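Local coordinates for T-cell surface glycoprotein CD1A1 antigen (Gallus gallus, PDB 3JVG), which probably presents lipid antigens at the cell surface to T cells, as other CD1 glycoproteins of the MHC class I-like family do, at residues V213-D218 against L243-L248. Sequence-based numbering, arbitrary orientation.
Sequences VTWLRD and LRSTLL
Trp-215 and Leu-247 meet in the core of the immunoglobulin C1-set domain, where strand 212-217 of one sheet faces strand 241-249 of the other. This is the packing of a beta sandwich: the axes of 213-217 and 243-248 approach to 8.0 Å, their directions 27° apart, joined by side chains across the gap. The tight part is built on the indole. Leu-247 CB sits over one face of it, 3.8 Å from the centroid of the five-membered ring and almost on the ring normal, a CH-pi contact. With Leu-247 CG anti to the backbone N (chi1 -175°), its CD2 reaches across to the root of the indole, 3.9 Å from Trp-215 CB. The indole also lies against Cys-201, which pairs with Cys-259 in the domain's disulfide; this is the tryptophan-on-disulfide core familiar from immunoglobulin domains. Toward the start of both strands the packing thins to the two methyls of Val-213: CG2 meets Leu-243 CD1 at 3.8 Å and CG1 meets the Ser-245 CB methylene. On the outer sides, Leu-216 packs on Arg-260 of strand 257-262, and Arg-244 makes a cation-pi contact with an aromatic side chain of the other protein chain. Inside, the buried Ser-245 OG also has a weak hydrogen bond with Ser-229 O, and it accepts from Trp-215 NE1 at 3.1 Å through a weak hydrogen bond bent to 125°.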
ATOM      1  N   VAL A 213      11.298  13.458  -9.954  1.00 25.93           N
ATOM      2  CA  VAL A 213      11.469  14.816  -9.441  1.00 26.55           C
ATOM      3  C   VAL A 213      12.979  14.984  -9.249  1.00 28.53           C
ATOM      4  O   VAL A 213      13.581  14.199  -8.527  1.00 28.92           O
ATOM      5  CB  VAL A 213      10.730  14.966  -8.092  1.00 25.99           C
ATOM      6  CG1 VAL A 213      11.042  16.319  -7.404  1.00 26.01           C
ATOM      7  CG2 VAL A 213       9.176  14.773  -8.293  1.00 23.25           C
ATOM      8  N   THR A 214      13.592  15.958  -9.942  1.00 29.56           N
ATOM      9  CA  THR A 214      15.045  16.199  -9.864  1.00 30.79           C
ATOM     10  C   THR A 214      15.291  17.683  -9.699  1.00 30.68           C
ATOM     11  O   THR A 214      14.439  18.489 -10.047  1.00 30.37           O
ATOM     12  CB  THR A 214      15.832  15.727 -11.126  1.00 32.21           C
ATOM     13  OG1 THR A 214      15.329  16.401 -12.293  1.00 34.78           O
ATOM     14  CG2 THR A 214      15.687  14.184 -11.347  1.00 35.62           C
ATOM     15  N   TRP A 215      16.466  18.034  -9.188  1.00 30.26           N
ATOM     16  CA  TRP A 215      16.828  19.421  -8.995  1.00 31.00           C
ATOM     17  C   TRP A 215      17.775  19.820 -10.114  1.00 32.08           C
ATOM     18  O   TRP A 215      18.616  19.028 -10.531  1.00 32.76           O
ATOM     19  CB  TRP A 215      17.494  19.617  -7.627  1.00 31.25           C
ATOM     20  CG  TRP A 215      16.520  19.625  -6.478  1.00 30.36           C
ATOM     21  CD1 TRP A 215      16.211  18.586  -5.658  1.00 30.68           C
ATOM     22  CD2 TRP A 215      15.729  20.726  -6.036  1.00 29.89           C
ATOM     23  NE1 TRP A 215      15.285  18.970  -4.725  1.00 29.66           N
ATOM     24  CE2 TRP A 215      14.980  20.282  -4.924  1.00 27.38           C
ATOM     25  CE3 TRP A 215      15.617  22.064  -6.441  1.00 31.78           C
ATOM     26  CZ2 TRP A 215      14.102  21.096  -4.246  1.00 27.28           C
ATOM     27  CZ3 TRP A 215      14.749  22.894  -5.748  1.00 31.00           C
ATOM     28  CH2 TRP A 215      13.985  22.393  -4.672  1.00 30.33           C
ATOM     29  N   LEU A 216      17.618  21.044 -10.604  1.00 32.67           N
ATOM     30  CA  LEU A 216      18.522  21.606 -11.577  1.00 33.98           C
ATOM     31  C   LEU A 216      19.219  22.778 -10.966  1.00 36.40           C
ATOM     32  O   LEU A 216      18.602  23.599 -10.286  1.00 36.80           O
ATOM     33  CB  LEU A 216      17.804  22.079 -12.841  1.00 34.29           C
ATOM     34  CG  LEU A 216      16.794  21.163 -13.533  1.00 32.38           C
ATOM     35  CD1 LEU A 216      16.274  21.844 -14.808  1.00 31.83           C
ATOM     36  CD2 LEU A 216      17.417  19.792 -13.824  1.00 31.90           C
ATOM     37  N   ARG A 217      20.525  22.817 -11.197  1.00 38.05           N
ATOM     38  CA  ARG A 217      21.372  23.932 -10.826  1.00 40.85           C
ATOM     39  C   ARG A 217      21.828  24.495 -12.154  1.00 41.81           C
ATOM     40  O   ARG A 217      22.535  23.827 -12.892  1.00 41.71           O
ATOM     41  CB  ARG A 217      22.558  23.482  -9.961  1.00 41.41           C
ATOM     42  CG  ARG A 217      23.527  24.625  -9.574  1.00 45.42           C
ATOM     43  CD  ARG A 217      24.450  24.294  -8.402  1.00 54.44           C
ATOM     44  NE  ARG A 217      24.605  22.860  -8.146  1.00 61.43           N
ATOM     45  CZ  ARG A 217      25.626  22.118  -8.583  1.00 66.00           C
ATOM     46  NH1 ARG A 217      26.622  22.689  -9.281  1.00 68.93           N
ATOM     47  NH2 ARG A 217      25.653  20.808  -8.314  1.00 64.88           N
ATOM     48  N   ASP A 218      21.357  25.699 -12.467  1.00 43.65           N
ATOM     49  CA  ASP A 218      21.640  26.368 -13.745  1.00 45.65           C
ATOM     50  C   ASP A 218      21.240  25.535 -14.939  1.00 44.62           C
ATOM     51  O   ASP A 218      21.987  25.460 -15.917  1.00 45.96           O
ATOM     52  CB  ASP A 218      23.135  26.707 -13.855  1.00 47.84           C
ATOM     53  CG  ASP A 218      23.605  27.563 -12.723  1.00 51.58           C
ATOM     54  OD1 ASP A 218      22.814  28.445 -12.323  1.00 54.58           O
ATOM     55  OD2 ASP A 218      24.746  27.371 -12.225  1.00 57.53           O
ATOM     56  N   LEU A 243       4.874  13.680  -3.161  1.00 20.08           N
ATOM     57  CA  LEU A 243       6.313  13.448  -3.007  1.00 22.78           C
ATOM     58  C   LEU A 243       6.935  14.736  -2.481  1.00 23.71           C
ATOM     59  O   LEU A 243       6.510  15.809  -2.895  1.00 24.43           O
ATOM     60  CB  LEU A 243       6.989  13.157  -4.369  1.00 21.69           C
ATOM     61  CG  LEU A 243       7.952  11.965  -4.484  1.00 25.65           C
ATOM     62  CD1 LEU A 243       8.955  12.080  -5.638  1.00 27.34           C
ATOM     63  CD2 LEU A 243       8.693  11.624  -3.197  1.00 24.77           C
ATOM     64  N   ARG A 244       7.962  14.633  -1.627  1.00 24.81           N
ATOM     65  CA  ARG A 244       8.810  15.785  -1.338  1.00 26.96           C
ATOM     66  C   ARG A 244      10.271  15.455  -1.613  1.00 26.44           C
ATOM     67  O   ARG A 244      10.722  14.365  -1.311  1.00 27.11           O
ATOM     68  CB  ARG A 244       8.649  16.291   0.116  1.00 29.15           C
ATOM     69  CG  ARG A 244       7.182  16.569   0.548  1.00 32.58           C
ATOM     70  CD  ARG A 244       7.033  17.496   1.755  1.00 38.07           C
ATOM     71  NE  ARG A 244       7.399  16.897   3.044  1.00 43.04           N
ATOM     72  CZ  ARG A 244       6.648  16.031   3.737  1.00 43.12           C
ATOM     73  NH1 ARG A 244       5.473  15.618   3.246  1.00 39.96           N
ATOM     74  NH2 ARG A 244       7.089  15.557   4.915  1.00 41.73           N
ATOM     75  N   SER A 245      10.995  16.398  -2.189  1.00 26.10           N
ATOM     76  CA  SER A 245      12.418  16.231  -2.464  1.00 26.56           C
ATOM     77  C   SER A 245      13.108  17.475  -1.944  1.00 27.71           C
ATOM     78  O   SER A 245      12.562  18.585  -2.070  1.00 27.41           O
ATOM     79  CB  SER A 245      12.642  16.078  -4.001  1.00 26.42           C
ATOM     80  OG  SER A 245      14.020  16.177  -4.352  1.00 26.45           O
ATOM     81  N   THR A 246      14.302  17.309  -1.364  1.00 28.78           N
ATOM     82  CA  THR A 246      15.012  18.424  -0.804  1.00 30.31           C
ATOM     83  C   THR A 246      16.477  18.486  -1.235  1.00 32.29           C
ATOM     84  O   THR A 246      17.087  17.446  -1.585  1.00 32.09           O
ATOM     85  CB  THR A 246      14.931  18.492   0.754  1.00 31.95           C
ATOM     86  OG1 THR A 246      15.696  17.427   1.342  1.00 34.13           O
ATOM     87  CG2 THR A 246      13.508  18.452   1.246  1.00 29.90           C
ATOM     88  N   LEU A 247      17.022  19.712  -1.158  1.00 32.76           N
ATOM     89  CA  LEU A 247      18.370  20.044  -1.567  1.00 34.08           C
ATOM     90  C   LEU A 247      18.946  21.078  -0.636  1.00 36.83           C
ATOM     91  O   LEU A 247      18.456  22.203  -0.532  1.00 36.39           O
ATOM     92  CB  LEU A 247      18.413  20.597  -2.995  1.00 32.52           C
ATOM     93  CG  LEU A 247      19.820  20.841  -3.526  1.00 32.25           C
ATOM     94  CD1 LEU A 247      20.724  19.633  -3.396  1.00 31.79           C
ATOM     95  CD2 LEU A 247      19.767  21.345  -4.969  1.00 31.54           C
ATOM     96  N   LEU A 248      19.994  20.660   0.054  1.00 40.27           N
ATOM     97  CA  LEU A 248      20.755  21.531   0.926  1.00 44.62           C
ATOM     98  C   LEU A 248      21.662  22.370   0.010  1.00 46.16           C
ATOM     99  O   LEU A 248      22.426  21.830  -0.799  1.00 46.06           O
ATOM    100  CB  LEU A 248      21.543  20.673   1.906  1.00 46.44           C
ATOM    101  CG  LEU A 248      21.929  21.158   3.311  1.00 50.16           C
ATOM    102  CD1 LEU A 248      20.747  21.750   4.091  1.00 49.80           C
ATOM    103  CD2 LEU A 248      22.551  19.982   4.067  1.00 51.04           C
TER